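Local coordinates for CDC48 domain-containing protein (Pyrococcus horikoshii, PDB 4UZR) that is of unknown function, forms a dodecamer built around 12-bladed beta-propellers, and may bind ATP, at residues S2-K7 with F48-A53; T30-D35 with P55-V60; L6-K11 with I66-H71; E90-V95 with V123-D128. All coordinates share one frame; numbering follows the deposited sequence.

Contact 1: residues S2-K7 with F48-A53; sequences SELKLK and FKVVQA
A classic beta bulge marks the pairing of E3-K7 with the strand that contains F48-A53: K5 faces both V51 and Q52. On the Q52 side the backbone bonds are regular, K5 N to Q52 O at 2.9 Å and Q52 N to K5 O at 3.0 Å. Beyond the bulge the ladder resumes with K7 N donating to K49 O (3.1 Å) and K49 N returning a bond to K7 O. The corner at V51 sets the two halves of the ladder on different courses, within a mixed four-stranded sheet of the N-terminal part of the chain, where strand 3-8 is flanked by 44-54 and 65-69. K5 and Q52 run side by side in the same direction, both chains extended beyond CG, and K5 NZ donates a hydrogen bond to Q52 OE1 at 3.2 Å, nearly along the C=O axis. An alanine in place of K5 would probably leave the Q52 carboxamide oxygen without its ammonium partner and the amide freer to turn. K5 packs on R114 and Q52 on Y113 of a second subunit. K7 crosses V51 at about a right angle; its chi1 of 73° sets CG between N and the carbonyl carbon, 3.6 Å from V51 CG2. On the other face L6 CD2 lies 3.7 Å from V50 CG2, and L4 CD2 reaches A53 CB at 3.9 Å, with V31 packing against both L4 and V50.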
loop_
_atom_site.group_PDB
_atom_site.type_symbol
_atom_site.label_atom_id
_atom_site.label_comp_id
_atom_site.label_asym_id
_atom_site.label_seq_id
_atom_site.Cartn_x
_atom_site.Cartn_y
_atom_site.Cartn_z
ATOM N N SER A 2 -20.476 -9.860 -40.685
ATOM C CA SER A 2 -19.218 -9.296 -41.156
ATOM C C SER A 2 -19.022 -7.894 -40.583
ATOM O O SER A 2 -19.739 -6.961 -40.945
ATOM C CB SER A 2 -19.191 -9.266 -42.686
ATOM O OG SER A 2 -17.907 -8.923 -43.174
ATOM N N GLU A 3 -18.041 -7.752 -39.697
ATOM C CA GLU A 3 -17.829 -6.498 -38.979
ATOM C C GLU A 3 -16.352 -6.164 -38.779
ATOM O O GLU A 3 -15.553 -7.024 -38.396
ATOM C CB GLU A 3 -18.527 -6.538 -37.618
ATOM C CG GLU A 3 -19.999 -6.154 -37.655
ATOM C CD GLU A 3 -20.671 -6.287 -36.301
ATOM O OE1 GLU A 3 -20.016 -6.782 -35.359
ATOM O OE2 GLU A 3 -21.856 -5.910 -36.182
ATOM N N LEU A 4 -16.003 -4.908 -39.037
ATOM C CA LEU A 4 -14.647 -4.417 -38.812
ATOM C C LEU A 4 -14.631 -3.249 -37.829
ATOM O O LEU A 4 -15.325 -2.251 -38.019
ATOM C CB LEU A 4 -13.998 -3.991 -40.129
ATOM C CG LEU A 4 -13.473 -5.099 -41.045
ATOM C CD1 LEU A 4 -12.792 -4.502 -42.268
ATOM C CD2 LEU A 4 -12.523 -6.016 -40.292
ATOM N N LYS A 5 -13.828 -3.383 -36.780
ATOM C CA LYS A 5 -13.614 -2.308 -35.823
ATOM C C LYS A 5 -12.168 -1.850 -35.929
ATOM O O LYS A 5 -11.240 -2.606 -35.605
ATOM C CB LYS A 5 -13.933 -2.774 -34.401
ATOM C CG LYS A 5 -15.413 -3.048 -34.167
ATOM C CD LYS A 5 -15.687 -3.499 -32.742
ATOM C CE LYS A 5 -17.178 -3.701 -32.513
ATOM N NZ LYS A 5 -17.459 -4.745 -31.488
ATOM N N LEU A 6 -11.996 -0.608 -36.383
ATOM C CA LEU A 6 -10.691 -0.057 -36.730
ATOM C C LEU A 6 -10.372 1.223 -35.967
ATOM O O LEU A 6 -11.266 1.883 -35.437
ATOM C CB LEU A 6 -10.657 0.276 -38.221
ATOM C CG LEU A 6 -11.078 -0.790 -39.228
ATOM C CD1 LEU A 6 -11.221 -0.162 -40.604
ATOM C CD2 LEU A 6 -10.071 -1.926 -39.253
ATOM N N LYS A 7 -9.089 1.577 -35.942
ATOM C CA LYS A 7 -8.640 2.850 -35.388
ATOM C C LYS A 7 -7.280 3.232 -35.970
ATOM O O LYS A 7 -6.435 2.368 -36.201
ATOM C CB LYS A 7 -8.572 2.795 -33.857
ATOM C CG LYS A 7 -7.425 1.974 -33.288
ATOM C CD LYS A 7 -7.447 1.979 -31.765
ATOM C CE LYS A 7 -6.407 1.027 -31.191
ATOM N NZ LYS A 7 -5.381 1.739 -30.380
ATOM N N PHE A 48 -3.882 2.013 -39.851
ATOM C CA PHE A 48 -5.065 1.663 -39.077
ATOM C C PHE A 48 -4.916 0.276 -38.462
ATOM O O PHE A 48 -4.592 -0.688 -39.155
ATOM C CB PHE A 48 -6.308 1.689 -39.968
ATOM C CG PHE A 48 -6.741 3.069 -40.370
ATOM C CD1 PHE A 48 -6.129 3.720 -41.431
ATOM C CD2 PHE A 48 -7.759 3.718 -39.689
ATOM C CE1 PHE A 48 -6.527 4.990 -41.808
ATOM C CE2 PHE A 48 -8.160 4.988 -40.058
ATOM C CZ PHE A 48 -7.544 5.626 -41.120
ATOM N N LYS A 49 -5.152 0.178 -37.158
ATOM C CA LYS A 49 -5.123 -1.115 -36.490
ATOM C C LYS A 49 -6.516 -1.726 -36.489
ATOM O O LYS A 49 -7.503 -1.044 -36.211
ATOM C CB LYS A 49 -4.609 -0.988 -35.054
ATOM C CG LYS A 49 -4.477 -2.325 -34.329
ATOM C CD LYS A 49 -3.548 -2.225 -33.130
ATOM C CE LYS A 49 -3.437 -3.559 -32.397
ATOM N NZ LYS A 49 -2.373 -4.437 -32.976
ATOM N N VAL A 50 -6.596 -3.007 -36.825
ATOM C CA VAL A 50 -7.864 -3.713 -36.767
ATOM C C VAL A 50 -8.128 -4.129 -35.328
ATOM O O VAL A 50 -7.693 -5.195 -34.889
ATOM C CB VAL A 50 -7.873 -4.947 -37.681
ATOM C CG1 VAL A 50 -9.253 -5.591 -37.688
ATOM C CG2 VAL A 50 -7.461 -4.554 -39.091
ATOM N N VAL A 51 -8.826 -3.265 -34.597
ATOM C CA VAL A 51 -9.144 -3.506 -33.195
ATOM C C VAL A 51 -9.880 -4.826 -33.054
ATOM O O VAL A 51 -9.588 -5.619 -32.158
ATOM C CB VAL A 51 -10.003 -2.372 -32.604
ATOM C CG1 VAL A 51 -10.356 -2.669 -31.154
ATOM C CG2 VAL A 51 -9.273 -1.048 -32.716
ATOM N N GLN A 52 -10.831 -5.066 -33.951
ATOM C CA GLN A 52 -11.514 -6.356 -33.961
ATOM C C GLN A 52 -12.072 -6.708 -35.333
ATOM O O GLN A 52 -12.590 -5.854 -36.041
ATOM C CB GLN A 52 -12.625 -6.404 -32.906
ATOM C CG GLN A 52 -13.244 -7.787 -32.725
ATOM C CD GLN A 52 -14.341 -7.813 -31.678
ATOM O OE1 GLN A 52 -15.058 -6.831 -31.487
ATOM N NE2 GLN A 52 -14.481 -8.945 -30.995
ATOM N N ALA A 53 -11.953 -7.976 -35.704
ATOM C CA ALA A 53 -12.566 -8.466 -36.927
ATOM C C ALA A 53 -13.529 -9.583 -36.557
ATOM O O ALA A 53 -13.121 -10.596 -35.992
ATOM C CB ALA A 53 -11.507 -8.966 -37.894
#

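Contact 2: residues T30-D35 with P55-V60; sequences TVRTGD and PSPLRV
V31 and L58 exchange backbone bonds in both directions: V31 N donates to L58 O (3.0 Å) and L58 N to V31 O (3.2 Å). One residue further out, T30 CA brings a CA-H...O contact to L58 O, which adds a weaker touch to an acceptor already in use. Where the ladder ends, a side chain takes over as acceptor. S56 OG stands anti to its own backbone N (chi1 167°) and receives T33 N at 3.1 Å, with an N-H...O angle of 171°. T33 OG1 is in turn bonded to A53 N, so the threonine ties this pair to the strand next to it. The two short strands make a small two-stranded antiparallel sheet, bordered by a type II turn from R32 to D35 with G34 at its third position, where phi is positive, and by cis peptide bonds before both P55 and P57. Within the turn D35 N bonds to R32 O, and R32 N also points to D35 OD2, a bond modelled too short to be trusted in detail. R32 and P57 lie side by side, with R32 CG 3.6 Å from P57 CB. On the face that carries V31 and L58, V31 CB meets L58 CD2 at 3.9 Å and V31 CG2 meets V60 CG2 at 3.9 Å, covered by L26 of helix 18-26 and by L4.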
loop_
_atom_site.group_PDB
_atom_site.type_symbol
_atom_site.label_atom_id
_atom_site.label_comp_id
_atom_site.label_asym_id
_atom_site.label_seq_id
_atom_site.Cartn_x
_atom_site.Cartn_y
_atom_site.Cartn_z
ATOM N N THR A 30 -8.116 -9.990 -47.453
ATOM C CA THR A 30 -8.349 -10.653 -46.172
ATOM C C THR A 30 -7.829 -9.832 -44.994
ATOM O O THR A 30 -6.703 -9.334 -45.022
ATOM C CB THR A 30 -7.684 -12.045 -46.143
ATOM O OG1 THR A 30 -8.349 -12.912 -47.070
ATOM C CG2 THR A 30 -7.756 -12.653 -44.746
ATOM N N VAL A 31 -8.655 -9.702 -43.958
ATOM C CA VAL A 31 -8.316 -8.894 -42.791
ATOM C C VAL A 31 -8.481 -9.714 -41.512
ATOM O O VAL A 31 -9.504 -10.370 -41.312
ATOM C CB VAL A 31 -9.191 -7.629 -42.717
ATOM C CG1 VAL A 31 -8.995 -6.919 -41.390
ATOM C CG2 VAL A 31 -8.879 -6.699 -43.880
ATOM N N ARG A 32 -7.463 -9.674 -40.656
ATOM C CA ARG A 32 -7.468 -10.407 -39.392
ATOM C C ARG A 32 -7.391 -9.457 -38.197
ATOM O O ARG A 32 -6.977 -8.307 -38.337
ATOM C CB ARG A 32 -6.284 -11.375 -39.368
ATOM C CG ARG A 32 -6.559 -12.714 -40.028
ATOM C CD ARG A 32 -5.309 -13.232 -40.724
ATOM N NE ARG A 32 -5.524 -14.523 -41.372
ATOM C CZ ARG A 32 -4.760 -15.591 -41.170
ATOM N NH1 ARG A 32 -3.721 -15.517 -40.348
ATOM N NH2 ARG A 32 -5.024 -16.730 -41.797
ATOM N N THR A 33 -7.787 -9.938 -37.021
ATOM C CA THR A 33 -7.654 -9.152 -35.797
ATOM C C THR A 33 -6.186 -8.855 -35.498
ATOM O O THR A 33 -5.358 -9.765 -35.458
ATOM C CB THR A 33 -8.265 -9.881 -34.585
ATOM O OG1 THR A 33 -9.649 -10.151 -34.829
ATOM C CG2 THR A 33 -8.136 -9.026 -33.331
ATOM N N GLY A 34 -5.868 -7.582 -35.285
ATOM C CA GLY A 34 -4.511 -7.188 -34.958
ATOM C C GLY A 34 -3.732 -6.656 -36.145
ATOM O O GLY A 34 -2.639 -6.112 -35.983
ATOM N N ASP A 35 -4.289 -6.820 -37.342
ATOM C CA ASP A 35 -3.632 -6.374 -38.569
ATOM C C ASP A 35 -3.432 -4.862 -38.622
ATOM O O ASP A 35 -4.191 -4.101 -38.020
ATOM C CB ASP A 35 -4.419 -6.826 -39.802
ATOM C CG ASP A 35 -4.290 -8.310 -40.067
ATOM O OD1 ASP A 35 -3.386 -8.945 -39.482
ATOM O OD2 ASP A 35 -5.082 -8.838 -40.876
ATOM N N PRO A 55 -16.212 -12.155 -38.179
ATOM C CA PRO A 55 -15.236 -13.011 -37.497
ATOM C C PRO A 55 -13.812 -12.763 -37.995
ATOM O O PRO A 55 -13.600 -11.900 -38.846
ATOM C CB PRO A 55 -15.699 -14.427 -37.861
ATOM C CG PRO A 55 -16.666 -14.262 -39.021
ATOM C CD PRO A 55 -16.772 -12.813 -39.366
ATOM N N SER A 56 -12.846 -13.495 -37.453
ATOM C CA SER A 56 -11.459 -13.369 -37.890
ATOM C C SER A 56 -10.851 -14.752 -38.113
ATOM O O SER A 56 -10.862 -15.585 -37.209
ATOM C CB SER A 56 -10.646 -12.575 -36.863
ATOM O OG SER A 56 -9.254 -12.678 -37.105
ATOM N N PRO A 57 -10.324 -15.007 -39.325
ATOM C CA PRO A 57 -10.184 -14.069 -40.447
ATOM C C PRO A 57 -11.484 -13.816 -41.208
ATOM O O PRO A 57 -12.445 -14.572 -41.068
ATOM C CB PRO A 57 -9.175 -14.769 -41.362
ATOM C CG PRO A 57 -9.331 -16.218 -41.072
ATOM C CD PRO A 57 -9.880 -16.368 -39.680
ATOM N N LEU A 58 -11.497 -12.755 -42.010
ATOM C CA LEU A 58 -12.676 -12.380 -42.784
ATOM C C LEU A 58 -12.300 -11.825 -44.159
ATOM O O LEU A 58 -11.254 -11.196 -44.317
ATOM C CB LEU A 58 -13.534 -11.380 -41.994
ATOM C CG LEU A 58 -13.975 -10.028 -42.568
ATOM C CD1 LEU A 58 -15.136 -9.502 -41.753
ATOM C CD2 LEU A 58 -12.842 -9.010 -42.544
ATOM N N ARG A 59 -13.154 -12.065 -45.149
ATOM C CA ARG A 59 -12.947 -11.506 -46.480
ATOM C C ARG A 59 -13.877 -10.317 -46.690
ATOM O O ARG A 59 -15.097 -10.448 -46.600
ATOM C CB ARG A 59 -13.183 -12.569 -47.555
ATOM N N VAL A 60 -13.289 -9.155 -46.957
ATOM C CA VAL A 60 -14.048 -7.915 -47.079
ATOM C C VAL A 60 -14.982 -7.874 -48.289
ATOM O O VAL A 60 -14.548 -8.018 -49.434
ATOM C CB VAL A 60 -13.113 -6.693 -47.136
ATOM C CG1 VAL A 60 -13.918 -5.418 -47.346
ATOM C CG2 VAL A 60 -12.279 -6.604 -45.866
#

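Contact 3: residues L6-K11 with I66-H71; sequences LKPLPK and ITLVTH
L6 holds CG anti to its carbonyl carbon (chi1 -51°), and an extended chi2 of 169° carries CD1 on to I66 CG2, itself anti to the isoleucine N, at 3.9 Å; the two side chains cross obliquely. L68 has CG anti to the backbone N, chi2 (60°) then turns CD1 to within 4.1 Å of P8 CD, and the leucine and the proline ring cross at about a right angle. Between these apolar touches run the backbone bonds of a parallel ladder: L6 N donates to T67 O at 3.1 Å, while L6 O accepts V69 N at 2.8 Å. Strand 65-69 thus forms the edge of the mixed sheet within this chain, parallel to 3-8, but T67 and L68 pair in an antiparallel ladder with a strand of a fourth subunit, so the sheet runs on across the interface. Past the strand, K11 NZ is held by P8 O (3.2 Å) and L9 O (3.1 Å), as well as by E111 O of a third subunit. T70 and H71 turn their polar ends to other chains, T70 OG1 bonding P10 O of the fourth subunit and H71 NE2 bonding E110 of the second.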
loop_
_atom_site.group_PDB
_atom_site.type_symbol
_atom_site.label_atom_id
_atom_site.label_comp_id
_atom_site.label_asym_id
_atom_site.label_seq_id
_atom_site.Cartn_x
_atom_site.Cartn_y
_atom_site.Cartn_z
ATOM N N LEU A 6 -11.996 -0.608 -36.383
ATOM C CA LEU A 6 -10.691 -0.057 -36.730
ATOM C C LEU A 6 -10.372 1.223 -35.967
ATOM O O LEU A 6 -11.266 1.883 -35.437
ATOM C CB LEU A 6 -10.657 0.276 -38.221
ATOM C CG LEU A 6 -11.078 -0.790 -39.228
ATOM C CD1 LEU A 6 -11.221 -0.162 -40.604
ATOM C CD2 LEU A 6 -10.071 -1.926 -39.253
ATOM N N LYS A 7 -9.089 1.577 -35.942
ATOM C CA LYS A 7 -8.640 2.850 -35.388
ATOM C C LYS A 7 -7.280 3.232 -35.970
ATOM O O LYS A 7 -6.435 2.368 -36.201
ATOM C CB LYS A 7 -8.572 2.795 -33.857
ATOM C CG LYS A 7 -7.425 1.974 -33.288
ATOM C CD LYS A 7 -7.447 1.979 -31.765
ATOM C CE LYS A 7 -6.407 1.027 -31.191
ATOM N NZ LYS A 7 -5.381 1.739 -30.380
ATOM N N PRO A 8 -7.070 4.534 -36.217
ATOM C CA PRO A 8 -5.793 5.013 -36.758
ATOM C C PRO A 8 -4.696 4.948 -35.698
ATOM O O PRO A 8 -4.990 5.117 -34.516
ATOM C CB PRO A 8 -6.097 6.465 -37.127
ATOM C CG PRO A 8 -7.197 6.863 -36.204
ATOM C CD PRO A 8 -8.033 5.630 -36.014
ATOM N N LEU A 9 -3.456 4.700 -36.112
ATOM C CA LEU A 9 -2.349 4.638 -35.159
ATOM C C LEU A 9 -1.959 6.029 -34.645
ATOM O O LEU A 9 -1.897 6.237 -33.433
ATOM C CB LEU A 9 -1.141 3.884 -35.736
ATOM C CG LEU A 9 -1.339 2.410 -36.091
ATOM C CD1 LEU A 9 -0.013 1.761 -36.457
ATOM C CD2 LEU A 9 -2.003 1.669 -34.944
ATOM N N PRO A 10 -1.692 6.990 -35.552
ATOM C CA PRO A 10 -1.597 8.342 -34.998
ATOM C C PRO A 10 -2.998 8.923 -34.831
ATOM O O PRO A 10 -3.807 8.847 -35.755
ATOM C CB PRO A 10 -0.819 9.102 -36.071
ATOM C CG PRO A 10 -1.171 8.416 -37.337
ATOM C CD PRO A 10 -1.387 6.966 -36.996
ATOM N N LYS A 11 -3.284 9.490 -33.666
ATOM C CA LYS A 11 -4.617 10.013 -33.396
ATOM C C LYS A 11 -4.811 11.358 -34.088
ATOM O O LYS A 11 -4.876 12.407 -33.447
ATOM C CB LYS A 11 -4.862 10.118 -31.891
ATOM C CG LYS A 11 -4.884 8.770 -31.181
ATOM C CD LYS A 11 -5.716 7.757 -31.956
ATOM C CE LYS A 11 -5.627 6.367 -31.343
ATOM N NZ LYS A 11 -4.269 5.771 -31.489
ATOM N N ILE A 66 -18.311 -1.450 -41.094
ATOM C CA ILE A 66 -17.087 -0.822 -40.607
ATOM C C ILE A 66 -17.368 0.236 -39.541
ATOM O O ILE A 66 -18.179 1.141 -39.744
ATOM C CB ILE A 66 -16.281 -0.185 -41.757
ATOM C CG1 ILE A 66 -15.949 -1.231 -42.823
ATOM C CG2 ILE A 66 -15.009 0.455 -41.227
ATOM C CD1 ILE A 66 -15.150 -0.682 -43.983
ATOM N N THR A 67 -16.683 0.113 -38.410
ATOM C CA THR A 67 -16.895 0.987 -37.261
ATOM C C THR A 67 -15.597 1.682 -36.859
ATOM O O THR A 67 -14.545 1.048 -36.788
ATOM C CB THR A 67 -17.449 0.198 -36.054
ATOM O OG1 THR A 67 -18.735 -0.342 -36.382
ATOM C CG2 THR A 67 -17.589 1.093 -34.832
ATOM N N LEU A 68 -15.669 2.986 -36.610
ATOM C CA LEU A 68 -14.520 3.717 -36.090
ATOM C C LEU A 68 -14.471 3.619 -34.567
ATOM O O LEU A 68 -15.440 3.932 -33.877
ATOM C CB LEU A 68 -14.561 5.183 -36.528
ATOM C CG LEU A 68 -13.525 6.128 -35.907
ATOM C CD1 LEU A 68 -12.101 5.684 -36.212
ATOM C CD2 LEU A 68 -13.753 7.552 -36.385
ATOM N N VAL A 69 -13.330 3.168 -34.061
ATOM C CA VAL A 69 -13.103 2.982 -32.633
ATOM C C VAL A 69 -12.080 4.000 -32.129
ATOM O O VAL A 69 -11.109 4.297 -32.821
ATOM C CB VAL A 69 -12.653 1.530 -32.322
ATOM C CG1 VAL A 69 -12.035 1.422 -30.939
ATOM C CG2 VAL A 69 -13.828 0.570 -32.461
ATOM N N THR A 70 -12.309 4.553 -30.942
ATOM C CA THR A 70 -11.383 5.532 -30.379
ATOM C C THR A 70 -10.520 4.921 -29.276
ATOM O O THR A 70 -9.295 5.026 -29.317
ATOM C CB THR A 70 -12.119 6.781 -29.826
ATOM O OG1 THR A 70 -13.176 6.369 -28.952
ATOM C CG2 THR A 70 -12.710 7.610 -30.952
ATOM N N HIS A 71 -11.160 4.263 -28.314
ATOM C CA HIS A 71 -10.459 3.628 -27.195
ATOM C C HIS A 71 -9.505 2.500 -27.610
ATOM O O HIS A 71 -9.806 1.732 -28.522
ATOM C CB HIS A 71 -11.475 3.140 -26.157
ATOM C CG HIS A 71 -12.195 4.254 -25.458
ATOM N ND1 HIS A 71 -11.585 5.052 -24.516
ATOM C CD2 HIS A 71 -13.462 4.705 -25.576
ATOM C CE1 HIS A 71 -12.450 5.947 -24.076
ATOM N NE2 HIS A 71 -13.601 5.759 -24.702
#

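Contact 4: residues E90-V95 with V123-D128; sequences ENLIVV and VLVRND
V94 fits between V123 and V125, one methyl to each: V94 CG1 lies 4.2 Å from V123 CG1, and V94 CG2 comes to 3.7 Å from V125 CG2. The second pair meets tip to tip, whereas V94 and V123 are set at a slant to one another. V125 in its turn projects into the notch between V94 and L92, its CG1 standing 4.5 Å from L92 CD1. The interlocking joins two sheets of the beta-propeller, the four-stranded 83-116 and the three-stranded 122-142, consistent with neighbouring blades packed face to face. The strand segments run almost exactly antiparallel (178°) with axes 9.3 Å apart, too far for a shared ladder, and the junction is therefore made by side chains. L92 also rests its CD1 against N127 O at 3.6 Å, while I104 of its own sheet, V130 of the other sheet and the terminal loop residue T143 also pack against it. V125 is bordered further by I87 and D89. At the open end E90 and N127 lie side by side, their carboxylate and amide planes only 5° apart, near R126 of the second subunit, which packs on E90.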
loop_
_atom_site.group_PDB
_atom_site.type_symbol
_atom_site.label_atom_id
_atom_site.label_comp_id
_atom_site.label_asym_id
_atom_site.label_seq_id
_atom_site.Cartn_x
_atom_site.Cartn_y
_atom_site.Cartn_z
ATOM N N GLU A 90 -1.366 -11.684 -10.498
ATOM C CA GLU A 90 -0.675 -10.469 -10.914
ATOM C C GLU A 90 0.201 -10.728 -12.136
ATOM O O GLU A 90 1.308 -11.254 -12.014
ATOM C CB GLU A 90 0.158 -9.914 -9.757
ATOM C CG GLU A 90 -0.678 -9.477 -8.563
ATOM C CD GLU A 90 0.092 -9.485 -7.257
ATOM O OE1 GLU A 90 1.155 -10.139 -7.194
ATOM O OE2 GLU A 90 -0.369 -8.842 -6.290
ATOM N N ASN A 91 -0.317 -10.366 -13.308
ATOM C CA ASN A 91 0.384 -10.547 -14.580
ATOM C C ASN A 91 0.688 -12.012 -14.889
ATOM O O ASN A 91 1.630 -12.321 -15.615
ATOM C CB ASN A 91 1.662 -9.704 -14.635
ATOM N N LEU A 92 -0.117 -12.905 -14.325
ATOM C CA LEU A 92 -0.002 -14.333 -14.585
ATOM C C LEU A 92 -1.368 -14.934 -14.894
ATOM O O LEU A 92 -2.329 -14.731 -14.154
ATOM C CB LEU A 92 0.602 -15.056 -13.381
ATOM C CG LEU A 92 2.102 -15.354 -13.349
ATOM C CD1 LEU A 92 2.368 -16.551 -12.449
ATOM C CD2 LEU A 92 2.653 -15.596 -14.744
ATOM N N ILE A 93 -1.448 -15.677 -15.990
ATOM C CA ILE A 93 -2.662 -16.405 -16.327
ATOM C C ILE A 93 -2.347 -17.898 -16.337
ATOM O O ILE A 93 -1.517 -18.356 -17.116
ATOM C CB ILE A 93 -3.227 -15.962 -17.696
ATOM C CG1 ILE A 93 -3.467 -14.450 -17.706
ATOM C CG2 ILE A 93 -4.519 -16.698 -18.010
ATOM C CD1 ILE A 93 -3.763 -13.882 -19.075
ATOM N N VAL A 94 -2.986 -18.646 -15.443
ATOM C CA VAL A 94 -2.718 -20.076 -15.314
ATOM C C VAL A 94 -3.924 -20.889 -15.770
ATOM O O VAL A 94 -5.034 -20.695 -15.277
ATOM C CB VAL A 94 -2.355 -20.459 -13.862
ATOM C CG1 VAL A 94 -2.125 -21.959 -13.745
ATOM C CG2 VAL A 94 -1.121 -19.696 -13.404
ATOM N N VAL A 95 -3.696 -21.797 -16.716
ATOM C CA VAL A 95 -4.760 -22.600 -17.313
ATOM C C VAL A 95 -4.554 -24.085 -17.043
ATOM O O VAL A 95 -3.445 -24.601 -17.180
ATOM C CB VAL A 95 -4.827 -22.384 -18.842
ATOM C CG1 VAL A 95 -5.951 -23.207 -19.461
ATOM C CG2 VAL A 95 -4.991 -20.912 -19.163
ATOM N N VAL A 123 -3.586 -26.874 -7.821
ATOM C CA VAL A 123 -2.673 -25.891 -8.397
ATOM C C VAL A 123 -2.806 -24.560 -7.654
ATOM O O VAL A 123 -3.886 -23.970 -7.601
ATOM C CB VAL A 123 -2.926 -25.678 -9.907
ATOM C CG1 VAL A 123 -2.073 -24.539 -10.435
ATOM C CG2 VAL A 123 -2.640 -26.956 -10.681
ATOM N N LEU A 124 -1.702 -24.101 -7.074
ATOM C CA LEU A 124 -1.682 -22.873 -6.288
ATOM C C LEU A 124 -0.888 -21.785 -7.002
ATOM O O LEU A 124 0.111 -22.065 -7.660
ATOM C CB LEU A 124 -1.069 -23.142 -4.913
ATOM C CG LEU A 124 -1.761 -24.184 -4.034
ATOM C CD1 LEU A 124 -1.003 -24.373 -2.732
ATOM C CD2 LEU A 124 -3.200 -23.781 -3.757
ATOM N N VAL A 125 -1.344 -20.543 -6.881
ATOM C CA VAL A 125 -0.672 -19.417 -7.521
ATOM C C VAL A 125 -0.529 -18.243 -6.559
ATOM O O VAL A 125 -1.493 -17.840 -5.914
ATOM C CB VAL A 125 -1.435 -18.937 -8.781
ATOM C CG1 VAL A 125 -0.694 -17.789 -9.449
ATOM C CG2 VAL A 125 -1.633 -20.080 -9.763
ATOM N N ARG A 126 0.683 -17.702 -6.468
ATOM C CA ARG A 126 0.957 -16.506 -5.673
ATOM C C ARG A 126 2.173 -15.759 -6.204
ATOM O O ARG A 126 3.288 -16.279 -6.171
ATOM C CB ARG A 126 1.160 -16.849 -4.196
ATOM C CG ARG A 126 1.587 -15.648 -3.360
ATOM C CD ARG A 126 1.778 -16.002 -1.897
ATOM N NE ARG A 126 1.072 -15.080 -1.012
ATOM C CZ ARG A 126 1.604 -13.958 -0.535
ATOM N NH1 ARG A 126 2.846 -13.618 -0.857
ATOM N NH2 ARG A 126 0.896 -13.173 0.266
ATOM N N ASN A 127 1.944 -14.545 -6.696
ATOM C CA ASN A 127 3.000 -13.707 -7.262
ATOM C C ASN A 127 3.708 -14.349 -8.455
ATOM O O ASN A 127 3.126 -14.497 -9.532
ATOM C CB ASN A 127 4.017 -13.296 -6.190
ATOM C CG ASN A 127 3.387 -12.512 -5.053
ATOM O OD1 ASN A 127 2.369 -11.844 -5.234
ATOM N ND2 ASN A 127 3.992 -12.591 -3.873
ATOM N N ASP A 128 4.968 -14.719 -8.253
ATOM C CA ASP A 128 5.782 -15.304 -9.311
ATOM C C ASP A 128 5.794 -16.828 -9.242
ATOM O O ASP A 128 6.384 -17.488 -10.094
ATOM C CB ASP A 128 7.217 -14.776 -9.223
ATOM C CG ASP A 128 7.328 -13.315 -9.608
ATOM O OD1 ASP A 128 6.400 -12.798 -10.263
ATOM O OD2 ASP A 128 8.348 -12.683 -9.258
#

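From the N terminus, strand 3-8 starts contacts 1 and 3, which share L6 and K7 and place the strand between 44-54 and 65-69 in one sheet. Contact 1 closes the loop back to F48-A53. Contact 2 crosses it: T30-D35 lies within that loop, and P55-V60 follows it, linking strands 30-31 and 58-59 next to the sheet, where G34 and D35 meet V50. Contact 3 closes last of the three, at I66-H71, and its long loop encloses contact 2 entirely. Contact 4 follows in series in the propeller part, its own loop running from E90-V95 to V123-D128; it joins sheets 83-116 and 122-142, consistent with neighbouring blades, its centre about 31 Å from that of contact 1.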